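Local coordinates for protein S-adenosylmethionine dependent methyltransferase (Mesorhizobium loti, PDB 3BKW) that probably transfers a methyl group from S-adenosylmethionine to an acceptor substrate, as class I methyltransferases do, at residues W60-G65 / A85-G90; G138-S143 / S204-E209; P155-A158 / R164-W167. All blocks are in the same frame, centred on the assembly; numbering follows the deposited sequence. Where two conformers were deposited one is given.

Interaction 1 of 3, residues W60-G65 / A85-G90; sequences WAHEHG and AGPDTG
His-62 has Pro-87 CG over one face of its imidazole, offset toward the rim. The evidence for a CH-pi contact is direct: Pro-87 CG lies 3.6 Å from the His-62 ring centroid and 20° off the ring normal, displaced toward the CD2 and NE2 side, where Pro-87 CG is 3.5 Å from His-62 CD2. With His-62 CG anti to the backbone N (chi1 -180°), the imidazole reaches out from the last turn of helix 56-63 to the loop that leads into strand 91-95. Pro-87 follows a cis peptide bond.

No direct hydrogen bond joins the two segments. His-62 CE1 comes within 3.1 Å of Thr-89 O, obliquely to the ring, and a water does the polar bridging: it lies in the imidazole plane 2.7 Å from His-62 ND1 and donates to Gly-90 O at 3.0 Å. Gly-90 has positive phi, and a side chain there would collide with His-62 CE1. Its backbone is also hydrogen-bonded to the backbone of Val-69 in the neighbouring strand of the Rossmann-like sheet. A weak CH-pi contact, one water-mediated link and a buried total of 132 Å² imply a modest, partly hydrated surface contact.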
ATOM      1  N   TRP A  60      14.801 -24.252  -3.628  1.00 28.40           N
ATOM      2  CA  TRP A  60      13.434 -24.498  -3.130  1.00 27.36           C
ATOM      3  C   TRP A  60      12.466 -24.684  -4.301  1.00 27.24           C
ATOM      4  O   TRP A  60      11.678 -25.629  -4.315  1.00 27.99           O
ATOM      5  CB  TRP A  60      12.959 -23.366  -2.191  1.00 27.78           C
ATOM      6  CG  TRP A  60      11.526 -23.521  -1.748  1.00 28.02           C
ATOM      7  CD1 TRP A  60      11.092 -24.181  -0.647  1.00 30.41           C
ATOM      8  CD2 TRP A  60      10.349 -23.046  -2.428  1.00 27.79           C
ATOM      9  NE1 TRP A  60       9.723 -24.138  -0.588  1.00 29.84           N
ATOM     10  CE2 TRP A  60       9.236 -23.472  -1.676  1.00 31.68           C
ATOM     11  CE3 TRP A  60      10.134 -22.320  -3.603  1.00 30.27           C
ATOM     12  CZ2 TRP A  60       7.913 -23.161  -2.040  1.00 31.56           C
ATOM     13  CZ3 TRP A  60       8.823 -22.010  -3.978  1.00 29.15           C
ATOM     14  CH2 TRP A  60       7.727 -22.447  -3.199  1.00 31.38           C
ATOM     15  N   ALA A  61      12.537 -23.786  -5.278  1.00 25.93           N
ATOM     16  CA  ALA A  61      11.647 -23.827  -6.437  1.00 26.01           C
ATOM     17  C   ALA A  61      11.836 -25.105  -7.242  1.00 26.79           C
ATOM     18  O   ALA A  61      10.849 -25.731  -7.664  1.00 28.27           O
ATOM     19  CB  ALA A  61      11.853 -22.605  -7.320  1.00 26.44           C
ATOM     20  N   HIS A  62      13.093 -25.485  -7.466  1.00 27.55           N
ATOM     21  CA  HIS A  62      13.407 -26.738  -8.155  1.00 28.82           C
ATOM     22  C   HIS A  62      12.858 -27.941  -7.367  1.00 29.55           C
ATOM     23  O   HIS A  62      12.184 -28.803  -7.935  1.00 27.81           O
ATOM     24  CB  HIS A  62      14.915 -26.903  -8.372  1.00 28.77           C
ATOM     25  CG  HIS A  62      15.274 -28.173  -9.084  1.00 32.61           C
ATOM     26  ND1 HIS A  62      15.216 -28.295 -10.455  1.00 34.75           N
ATOM     27  CD2 HIS A  62      15.631 -29.390  -8.610  1.00 37.84           C
ATOM     28  CE1 HIS A  62      15.563 -29.525 -10.798  1.00 37.17           C
ATOM     29  NE2 HIS A  62      15.824 -30.209  -9.699  1.00 34.88           N
ATOM     30  N   GLU A  63      13.115 -27.971  -6.063  1.00 28.43           N
ATOM     31  CA  GLU A  63      12.576 -29.043  -5.198  1.00 31.71           C
ATOM     32  C   GLU A  63      11.049 -29.170  -5.292  1.00 29.52           C
ATOM     33  O   GLU A  63      10.518 -30.290  -5.224  1.00 31.86           O
ATOM     34  CB  GLU A  63      12.962 -28.820  -3.740  1.00 32.22           C
ATOM     35  CG  GLU A  63      14.418 -29.026  -3.431  1.00 38.87           C
ATOM     36  CD  GLU A  63      14.866 -28.361  -2.121  1.00 41.59           C
ATOM     37  OE1 GLU A  63      14.011 -28.028  -1.258  1.00 55.36           O
ATOM     38  OE2 GLU A  63      16.097 -28.176  -1.954  1.00 59.37           O
ATOM     39  N   HIS A  64      10.360 -28.044  -5.485  1.00 29.17           N
ATOM     40  CA  HIS A  64       8.898 -27.997  -5.592  1.00 29.81           C
ATOM     41  C   HIS A  64       8.347 -28.076  -7.025  1.00 30.84           C
ATOM     42  O   HIS A  64       7.193 -27.715  -7.284  1.00 31.83           O
ATOM     43  CB  HIS A  64       8.363 -26.814  -4.775  1.00 31.11           C
ATOM     44  CG  HIS A  64       8.530 -27.015  -3.305  1.00 30.65           C
ATOM     45  ND1 HIS A  64       9.740 -26.866  -2.662  1.00 33.51           N
ATOM     46  CD2 HIS A  64       7.649 -27.421  -2.360  1.00 40.29           C
ATOM     47  CE1 HIS A  64       9.593 -27.155  -1.380  1.00 39.22           C
ATOM     48  NE2 HIS A  64       8.331 -27.484  -1.169  1.00 33.94           N
ATOM     49  N   GLY A  65       9.176 -28.557  -7.952  1.00 30.26           N
ATOM     50  CA  GLY A  65       8.754 -28.897  -9.290  1.00 30.78           C
ATOM     51  C   GLY A  65       8.861 -27.882 -10.392  1.00 28.67           C
ATOM     52  O   GLY A  65       8.291 -28.115 -11.459  1.00 27.76           O
ATOM     53  N   ALA A  85      26.225 -26.088  -4.937  1.00 40.80           N
ATOM     54  CA  ALA A  85      25.162 -26.621  -4.071  1.00 40.97           C
ATOM     55  C   ALA A  85      24.122 -27.515  -4.777  1.00 42.15           C
ATOM     56  O   ALA A  85      23.296 -28.126  -4.091  1.00 43.76           O
ATOM     57  CB  ALA A  85      24.466 -25.483  -3.311  1.00 40.56           C
ATOM     58  N   GLY A  86      24.125 -27.553  -6.119  1.00 42.48           N
ATOM     59  CA  GLY A  86      23.237 -28.430  -6.909  1.00 42.34           C
ATOM     60  C   GLY A  86      21.830 -27.882  -7.089  1.00 40.78           C
ATOM     61  O   GLY A  86      21.506 -26.822  -6.553  1.00 42.84           O
ATOM     62  N   PRO A  87      20.980 -28.577  -7.872  1.00 38.03           N
ATOM     63  CA  PRO A  87      21.185 -29.814  -8.615  1.00 37.82           C
ATOM     64  C   PRO A  87      21.899 -29.580  -9.950  1.00 36.12           C
ATOM     65  O   PRO A  87      22.123 -28.438 -10.345  1.00 35.59           O
ATOM     66  CB  PRO A  87      19.757 -30.281  -8.865  1.00 37.81           C
ATOM     67  CG  PRO A  87      19.046 -29.024  -9.084  1.00 39.43           C
ATOM     68  CD  PRO A  87      19.624 -28.056  -8.107  1.00 39.06           C
ATOM     69  N   ASP A  88      22.191 -30.669 -10.645  1.00 36.22           N
ATOM     70  CA  ASP A  88      22.907 -30.621 -11.926  1.00 35.48           C
ATOM     71  C   ASP A  88      22.075 -30.114 -13.107  1.00 34.91           C
ATOM     72  O   ASP A  88      22.657 -29.574 -14.044  1.00 34.53           O
ATOM     73  CB  ASP A  88      23.555 -31.983 -12.224  1.00 37.66           C
ATOM     74  CG  ASP A  88      24.620 -32.368 -11.178  1.00 42.92           C
ATOM     75  OD1 ASP A  88      24.634 -31.801 -10.057  1.00 55.07           O
ATOM     76  OD2 ASP A  88      25.452 -33.239 -11.478  1.00 54.03           O
ATOM     77  N   THR A  89      20.744 -30.292 -13.074  1.00 31.59           N
ATOM     78  CA  THR A  89      19.854 -29.777 -14.125  1.00 30.27           C
ATOM     79  C   THR A  89      18.656 -29.012 -13.574  1.00 28.81           C
ATOM     80  O   THR A  89      18.235 -29.215 -12.435  1.00 30.64           O
ATOM     81  CB  THR A  89      19.304 -30.875 -15.085  1.00 30.38           C
ATOM     82  OG1 THR A  89      18.366 -31.710 -14.395  1.00 29.95           O
ATOM     83  CG2 THR A  89      20.435 -31.713 -15.660  1.00 31.99           C
ATOM     84  N   GLY A  90      18.140 -28.110 -14.407  1.00 26.73           N
ATOM     85  CA  GLY A  90      16.956 -27.320 -14.098  1.00 26.91           C
ATOM     86  C   GLY A  90      17.182 -25.935 -13.537  1.00 27.43           C
ATOM     87  O   GLY A  90      16.237 -25.140 -13.553  1.00 29.51           O
TER
HETATM   88  O   HOH W   1      14.018 -26.373 -11.986  1.00 31.15           O

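Interaction 2 of 3, residues G138-S143 / S204-E209; sequences GHFVFS and SGFAIE
This is a side-chain contact between strand 138-145 and the start of strand 207-213 with the residue leading into it; the two strands are not neighbours, but lie in one mixed sheet with strand 236-242 between them. The spacing bears this out, since the nearest CA atoms, those of His-139 and Phe-206, are 8.7 Å apart and no backbone hydrogen bond joins the segments. The intervening strand supplies such bonds instead, Phe-140 pairing with Ala-241.

Two side-chain pairs span the gap, on opposite faces of the sheet. On one, His-139 NE2 donates to Glu-209 OE1 at 2.7 Å, with a bent N-H...O angle of 131°. The carboxylate oxygen lies near the imidazole plane at the ring's edge and is met on its syn side, somewhat out of the carboxylate plane, while the ring and carboxylate planes stand 75° apart. Glu-209 can span the distance because its CG is anti to the backbone N and the chain continues extended at the next torsion. OE1 also forms a salt bridge with Arg-242 of the middle strand, so this oxygen has two polar partners, and the arginine is likely to stabilise the charged carboxylate.

On the other face, Phe-206 CE1 touches Phe-140 CB at 3.9 Å and Phe-206 CZ approaches Phe-140 CD2 at 4.0 Å. The centroids are 6.0 Å apart with planes at 40°, neither a stack nor edge-to-face. Phe-142 CD2 lies 3.6 Å above the centre of the Phe-140 ring, and Phe-127 and Val-130 of helix 123-133 also pack on Phe-140.

The strand order 3-2-1-4-5-7-6, with strand 236-242 antiparallel and inserted between the other two, is the signature of the class I, Rossmann-like methyltransferase fold.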
ATOM      1  N   GLY A 138       1.370 -14.213 -15.906  1.00 31.62           N
ATOM      2  CA  GLY A 138       2.508 -14.483 -15.037  1.00 30.08           C
ATOM      3  C   GLY A 138       2.543 -13.534 -13.862  1.00 30.24           C
ATOM      4  O   GLY A 138       1.873 -12.500 -13.886  1.00 31.71           O
ATOM      5  N   HIS A 139       3.338 -13.884 -12.839  1.00 28.34           N
ATOM      6  CA  HIS A 139       3.435 -13.102 -11.601  1.00 28.78           C
ATOM      7  C   HIS A 139       4.841 -12.626 -11.280  1.00 26.79           C
ATOM      8  O   HIS A 139       5.805 -13.194 -11.738  1.00 28.30           O
ATOM      9  CB  HIS A 139       2.919 -13.885 -10.398  1.00 29.55           C
ATOM     10  CG  HIS A 139       1.449 -14.154 -10.443  1.00 36.17           C
ATOM     11  ND1 HIS A 139       0.919 -15.273 -11.039  1.00 36.66           N
ATOM     12  CD2 HIS A 139       0.397 -13.442  -9.973  1.00 42.78           C
ATOM     13  CE1 HIS A 139      -0.398 -15.245 -10.935  1.00 38.27           C
ATOM     14  NE2 HIS A 139      -0.741 -14.142 -10.293  1.00 39.77           N
ATOM     15  N   PHE A 140       4.897 -11.538 -10.518  1.00 27.25           N
ATOM     16  CA  PHE A 140       6.118 -10.953  -9.981  1.00 26.94           C
ATOM     17  C   PHE A 140       5.861 -10.819  -8.485  1.00 27.78           C
ATOM     18  O   PHE A 140       4.944 -10.099  -8.098  1.00 29.05           O
ATOM     19  CB  PHE A 140       6.399  -9.620 -10.658  1.00 29.25           C
ATOM     20  CG  PHE A 140       7.667  -8.925 -10.210  1.00 30.11           C
ATOM     21  CD1 PHE A 140       8.778  -9.606  -9.678  1.00 30.28           C
ATOM     22  CD2 PHE A 140       7.793  -7.555 -10.446  1.00 34.62           C
ATOM     23  CE1 PHE A 140       9.950  -8.928  -9.321  1.00 31.48           C
ATOM     24  CE2 PHE A 140       8.959  -6.898 -10.107  1.00 32.87           C
ATOM     25  CZ  PHE A 140      10.031  -7.572  -9.550  1.00 34.40           C
ATOM     26  N   VAL A 141       6.635 -11.538  -7.680  1.00 26.56           N
ATOM     27  CA  VAL A 141       6.474 -11.564  -6.236  1.00 26.43           C
ATOM     28  C   VAL A 141       7.810 -11.170  -5.633  1.00 27.50           C
ATOM     29  O   VAL A 141       8.846 -11.786  -5.918  1.00 27.70           O
ATOM     30  CB  VAL A 141       6.043 -12.957  -5.766  1.00 26.36           C
ATOM     31  CG1 VAL A 141       5.920 -13.012  -4.234  1.00 28.35           C
ATOM     32  CG2 VAL A 141       4.722 -13.356  -6.411  1.00 27.15           C
ATOM     33  N   PHE A 142       7.816 -10.107  -4.831  1.00 26.92           N
ATOM     34  CA  PHE A 142       9.050  -9.622  -4.271  1.00 26.24           C
ATOM     35  C   PHE A 142       8.925  -8.975  -2.905  1.00 28.36           C
ATOM     36  O   PHE A 142       7.849  -8.489  -2.528  1.00 27.76           O
ATOM     37  CB  PHE A 142       9.711  -8.649  -5.268  1.00 26.76           C
ATOM     38  CG  PHE A 142       8.947  -7.349  -5.502  1.00 27.41           C
ATOM     39  CD1 PHE A 142       9.251  -6.216  -4.744  1.00 31.26           C
ATOM     40  CD2 PHE A 142       7.939  -7.246  -6.481  1.00 28.47           C
ATOM     41  CE1 PHE A 142       8.584  -4.990  -4.954  1.00 32.55           C
ATOM     42  CE2 PHE A 142       7.256  -6.011  -6.700  1.00 29.58           C
ATOM     43  CZ  PHE A 142       7.587  -4.889  -5.918  1.00 29.53           C
ATOM     44  N   SER A 143      10.055  -8.971  -2.190  1.00 26.30           N
ATOM     45  CA  SER A 143      10.167  -8.313  -0.904  1.00 26.69           C
ATOM     46  C   SER A 143      11.196  -7.213  -0.995  1.00 28.13           C
ATOM     47  O   SER A 143      12.197  -7.331  -1.717  1.00 27.60           O
ATOM     48  CB  SER A 143      10.553  -9.289   0.189  1.00 28.07           C
ATOM     49  OG  SER A 143      11.799  -9.898  -0.090  1.00 28.72           O
ATOM     50  N   SER A 204       3.628   0.278 -15.254  1.00 26.68           N
ATOM     51  CA  SER A 204       4.425  -0.716 -15.984  1.00 27.58           C
ATOM     52  C   SER A 204       3.603  -1.867 -16.603  1.00 31.48           C
ATOM     53  O   SER A 204       4.165  -2.681 -17.337  1.00 33.47           O
ATOM     54  CB  SER A 204       5.548  -1.259 -15.081  1.00 27.19           C
ATOM     55  OG  SER A 204       6.447  -0.217 -14.715  1.00 30.05           O
ATOM     56  N   GLY A 205       2.305  -1.950 -16.309  1.00 28.87           N
ATOM     57  CA  GLY A 205       1.401  -2.961 -16.875  1.00 30.06           C
ATOM     58  C   GLY A 205       0.902  -4.059 -15.954  1.00 29.98           C
ATOM     59  O   GLY A 205       0.139  -4.925 -16.401  1.00 30.38           O
ATOM     60  N   PHE A 206       1.272  -4.001 -14.674  1.00 27.38           N
ATOM     61  CA  PHE A 206       0.889  -5.018 -13.694  1.00 27.61           C
ATOM     62  C   PHE A 206      -0.416  -4.667 -13.003  1.00 28.86           C
ATOM     63  O   PHE A 206      -0.753  -3.491 -12.841  1.00 30.57           O
ATOM     64  CB  PHE A 206       1.963  -5.179 -12.595  1.00 28.85           C
ATOM     65  CG  PHE A 206       3.236  -5.829 -13.055  1.00 27.77           C
ATOM     66  CD1 PHE A 206       3.329  -7.219 -13.126  1.00 27.24           C
ATOM     67  CD2 PHE A 206       4.357  -5.065 -13.374  1.00 28.83           C
ATOM     68  CE1 PHE A 206       4.511  -7.847 -13.526  1.00 27.28           C
ATOM     69  CE2 PHE A 206       5.570  -5.686 -13.752  1.00 28.24           C
ATOM     70  CZ  PHE A 206       5.637  -7.086 -13.838  1.00 26.94           C
ATOM     71  N   ALA A 207      -1.131  -5.709 -12.595  1.00 27.60           N
ATOM     72  CA  ALA A 207      -2.284  -5.576 -11.728  1.00 26.59           C
ATOM     73  C   ALA A 207      -1.752  -5.940 -10.348  1.00 26.93           C
ATOM     74  O   ALA A 207      -1.049  -6.935 -10.217  1.00 30.89           O
ATOM     75  CB  ALA A 207      -3.350  -6.522 -12.129  1.00 29.06           C
ATOM     76  N   ILE A 208      -2.064  -5.151  -9.319  1.00 25.82           N
ATOM     77  CA  ILE A 208      -1.661  -5.493  -7.936  1.00 26.52           C
ATOM     78  C   ILE A 208      -2.550  -6.654  -7.474  1.00 27.24           C
ATOM     79  O   ILE A 208      -3.787  -6.590  -7.567  1.00 27.25           O
ATOM     80  CB  ILE A 208      -1.830  -4.312  -6.937  1.00 27.28           C
ATOM     81  CG1 ILE A 208      -1.138  -3.040  -7.454  1.00 29.09           C
ATOM     82  CG2 ILE A 208      -1.368  -4.704  -5.517  1.00 26.52           C
ATOM     83  CD1 ILE A 208       0.347  -3.235  -7.860  1.00 28.95           C
ATOM     84  N   GLU A 209      -1.922  -7.720  -6.993  1.00 27.90           N
ATOM     85  CA  GLU A 209      -2.617  -8.910  -6.509  1.00 29.82           C
ATOM     86  C   GLU A 209      -2.669  -8.999  -4.980  1.00 29.64           C
ATOM     87  O   GLU A 209      -3.689  -9.395  -4.418  1.00 28.17           O
ATOM     88  CB  GLU A 209      -1.972 -10.163  -7.110  1.00 30.64           C
ATOM     89  CG  GLU A 209      -2.639 -11.473  -6.704  1.00 36.43           C
ATOM     90  CD  GLU A 209      -2.184 -12.654  -7.534  1.00 43.04           C
ATOM     91  OE1 GLU A 209      -2.381 -12.613  -8.764  1.00 51.61           O
ATOM     92  OE2 GLU A 209      -1.675 -13.643  -6.952  1.00 62.26           O
TER

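Interaction 3 of 3, residues P155-A158 / R164-W167; sequences PGWA and RRTW
Trp-167 CB lies 4.0 Å from Trp-157 CZ3, and from there one face of the indole covers the Gly-156 backbone. Its CG stands anti to the backbone N (chi1 -177°), which carries the six-membered ring to Gly-156: Trp-167 CE3 is 3.4 Å from Gly-156 O, CZ3 meets the carbonyl carbon and CA, and CH2 lies 3.5 Å from Gly-156 N. At the far rim, Trp-167 CZ2 touches Pro-155 CB at 4.0 Å. On the pyrrole side, NE1 is hydrogen-bonded to Ile-148 O.

The CE3 edge of the same ring points into one face of Trp-157, a T-shaped pair with centroids 5.2 Å apart and planes at 75°. The backbones form a two-stranded antiparallel hairpin, in which Ala-158 and Thr-166 are a hydrogen-bonded pair: Ala-158 N donates to Thr-166 O, nearly straight at 175°, and Thr-166 N returns a bond to Ala-158 O. The ladder extends beyond the chain, since Trp-167 pairs antiparallel with a strand of the second subunit.

Over the opposite face of Trp-157 lies the aliphatic part of Arg-165. In the conformer described, one of two, Arg-165 CD sits 3.7 Å from the centroid of the six-membered ring of Trp-157 in a CH-pi contact, and the guanidinium continues to a salt bridge with Asp-232. With an alanine at Trp-167, Gly-156 and one face of Trp-157 would probably lose their aromatic cover, and Ile-148 O its indole donor. Thr-166 O, near the plane of the Trp-157 ring, lies 3.4 Å from Trp-157 CE3.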
ATOM      1  N   PRO A 155      17.769   5.904  11.717  1.00 32.72           N
ATOM      2  CA  PRO A 155      16.832   4.833  12.027  1.00 32.55           C
ATOM      3  C   PRO A 155      17.230   4.082  13.281  1.00 33.55           C
ATOM      4  O   PRO A 155      18.419   3.891  13.549  1.00 34.77           O
ATOM      5  CB  PRO A 155      16.906   3.928  10.803  1.00 32.43           C
ATOM      6  CG  PRO A 155      18.259   4.160  10.269  1.00 36.26           C
ATOM      7  CD  PRO A 155      18.585   5.575  10.534  1.00 34.42           C
ATOM      8  N   GLY A 156      16.225   3.705  14.053  1.00 32.13           N
ATOM      9  CA  GLY A 156      16.426   2.972  15.284  1.00 31.57           C
ATOM     10  C   GLY A 156      15.246   3.090  16.203  1.00 30.89           C
ATOM     11  O   GLY A 156      14.360   3.901  15.991  1.00 32.53           O
ATOM     12  N   TRP A 157      15.254   2.273  17.242  1.00 30.02           N
ATOM     13  CA  TRP A 157      14.213   2.322  18.252  1.00 29.28           C
ATOM     14  C   TRP A 157      14.481   3.454  19.238  1.00 29.89           C
ATOM     15  O   TRP A 157      15.634   3.775  19.543  1.00 32.10           O
ATOM     16  CB  TRP A 157      14.153   1.027  19.038  1.00 28.64           C
ATOM     17  CG  TRP A 157      13.849  -0.188  18.221  1.00 30.81           C
ATOM     18  CD1 TRP A 157      14.723  -1.170  17.870  1.00 30.92           C
ATOM     19  CD2 TRP A 157      12.588  -0.552  17.641  1.00 29.02           C
ATOM     20  NE1 TRP A 157      14.085  -2.130  17.128  1.00 32.93           N
ATOM     21  CE2 TRP A 157      12.774  -1.783  16.978  1.00 31.20           C
ATOM     22  CE3 TRP A 157      11.310   0.024  17.650  1.00 26.61           C
ATOM     23  CZ2 TRP A 157      11.736  -2.448  16.322  1.00 32.44           C
ATOM     24  CZ3 TRP A 157      10.265  -0.644  16.993  1.00 30.47           C
ATOM     25  CH2 TRP A 157      10.488  -1.860  16.334  1.00 29.41           C
ATOM     26  N   ALA A 158      13.398   4.042  19.728  1.00 29.71           N
ATOM     27  CA  ALA A 158      13.417   5.059  20.777  1.00 30.63           C
ATOM     28  C   ALA A 158      12.537   4.533  21.916  1.00 34.17           C
ATOM     29  O   ALA A 158      11.535   3.865  21.666  1.00 36.12           O
ATOM     30  CB  ALA A 158      12.901   6.389  20.246  1.00 30.14           C
ATOM     31  N   ARG A 164       7.736   2.849  26.659  1.00 33.65           N
ATOM     32  CA  ARG A 164       7.204   2.218  25.462  1.00 34.30           C
ATOM     33  C   ARG A 164       8.221   2.300  24.316  1.00 30.58           C
ATOM     34  O   ARG A 164       8.850   3.341  24.104  1.00 32.20           O
ATOM     35  CB  ARG A 164       5.897   2.905  25.045  1.00 34.99           C
ATOM     36  CG  ARG A 164       5.197   2.299  23.852  1.00 38.51           C
ATOM     37  CD  ARG A 164       3.962   3.103  23.457  1.00 42.49           C
ATOM     38  NE  ARG A 164       2.917   3.079  24.490  1.00 51.49           N
ATOM     39  CZ  ARG A 164       2.586   4.070  25.330  1.00 53.40           C
ATOM     40  NH1 ARG A 164       3.178   5.269  25.304  1.00 57.71           N
ATOM     41  NH2 ARG A 164       1.605   3.862  26.209  1.00 55.39           N
ATOM     42  N   ARG A 165       8.365   1.190  23.591  1.00 31.22           N
ATOM     43  CA  ARG A 165       9.248   1.117  22.429  0.50 29.69           C
ATOM     44  C   ARG A 165       8.541   1.801  21.257  1.00 29.84           C
ATOM     45  O   ARG A 165       7.397   1.496  20.974  1.00 28.45           O
ATOM     46  CB  ARG A 165       9.553  -0.346  22.073  0.50 30.99           C
ATOM     47  CG  ARG A 165      10.399  -0.562  20.815  0.50 30.52           C
ATOM     48  CD  ARG A 165      10.740  -2.036  20.547  0.50 30.83           C
ATOM     49  NE  ARG A 165       9.549  -2.899  20.514  0.50 31.41           N
ATOM     50  CZ  ARG A 165       9.073  -3.647  21.524  0.50 35.26           C
ATOM     51  NH1 ARG A 165       9.668  -3.711  22.722  0.50 41.13           N
ATOM     52  NH2 ARG A 165       7.964  -4.360  21.329  0.50 30.46           N
ATOM     53  N   THR A 166       9.247   2.717  20.579  1.00 27.07           N
ATOM     54  CA  THR A 166       8.706   3.419  19.394  1.00 27.07           C
ATOM     55  C   THR A 166       9.741   3.477  18.289  1.00 26.89           C
ATOM     56  O   THR A 166      10.940   3.320  18.536  1.00 27.16           O
ATOM     57  CB  THR A 166       8.250   4.850  19.701  1.00 29.02           C
ATOM     58  OG1 THR A 166       9.391   5.679  19.984  1.00 27.79           O
ATOM     59  CG2 THR A 166       7.303   4.867  20.878  1.00 29.04           C
ATOM     60  N   TRP A 167       9.248   3.725  17.076  1.00 25.71           N
ATOM     61  CA  TRP A 167      10.064   3.836  15.869  1.00 25.07           C
ATOM     62  C   TRP A 167       9.828   5.215  15.267  1.00 24.81           C
ATOM     63  O   TRP A 167       8.820   5.424  14.548  1.00 26.39           O
ATOM     64  CB  TRP A 167       9.710   2.729  14.870  1.00 26.38           C
ATOM     65  CG  TRP A 167      10.563   2.738  13.627  1.00 28.01           C
ATOM     66  CD1 TRP A 167      10.266   3.319  12.438  1.00 27.54           C
ATOM     67  CD2 TRP A 167      11.869   2.159  13.472  1.00 26.38           C
ATOM     68  NE1 TRP A 167      11.274   3.105  11.550  1.00 26.84           N
ATOM     69  CE2 TRP A 167      12.281   2.409  12.148  1.00 25.94           C
ATOM     70  CE3 TRP A 167      12.710   1.413  14.316  1.00 24.70           C
ATOM     71  CZ2 TRP A 167      13.517   1.962  11.633  1.00 27.45           C
ATOM     72  CZ3 TRP A 167      13.966   0.967  13.813  1.00 27.14           C
ATOM     73  CH2 TRP A 167      14.353   1.253  12.479  1.00 29.21           C
TER

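The three contacts are spread through the subunit without touching. Centres of interactions 1 and 2 lie about 24 Å apart, those of 2 and 3 about 32 Å, and those of 1 and 3, on opposite sides of the chain's centre, about 41 Å. Interaction 1 closes before interaction 2 opens, whereas interaction 3 is nested in the long excursion between strands 138-145 and 207-213. Interactions 1 and 2 belong to the seven-stranded sheet and its flanking elements, the first beside strand 91-95 and the second reaching strand 207-213, the outermost strands of the sheet within the chain. Interaction 3 forms a separate hairpin. Both 2 and 3 meet the second subunit, so the dimer engages the main sheet and the projecting hairpin alike.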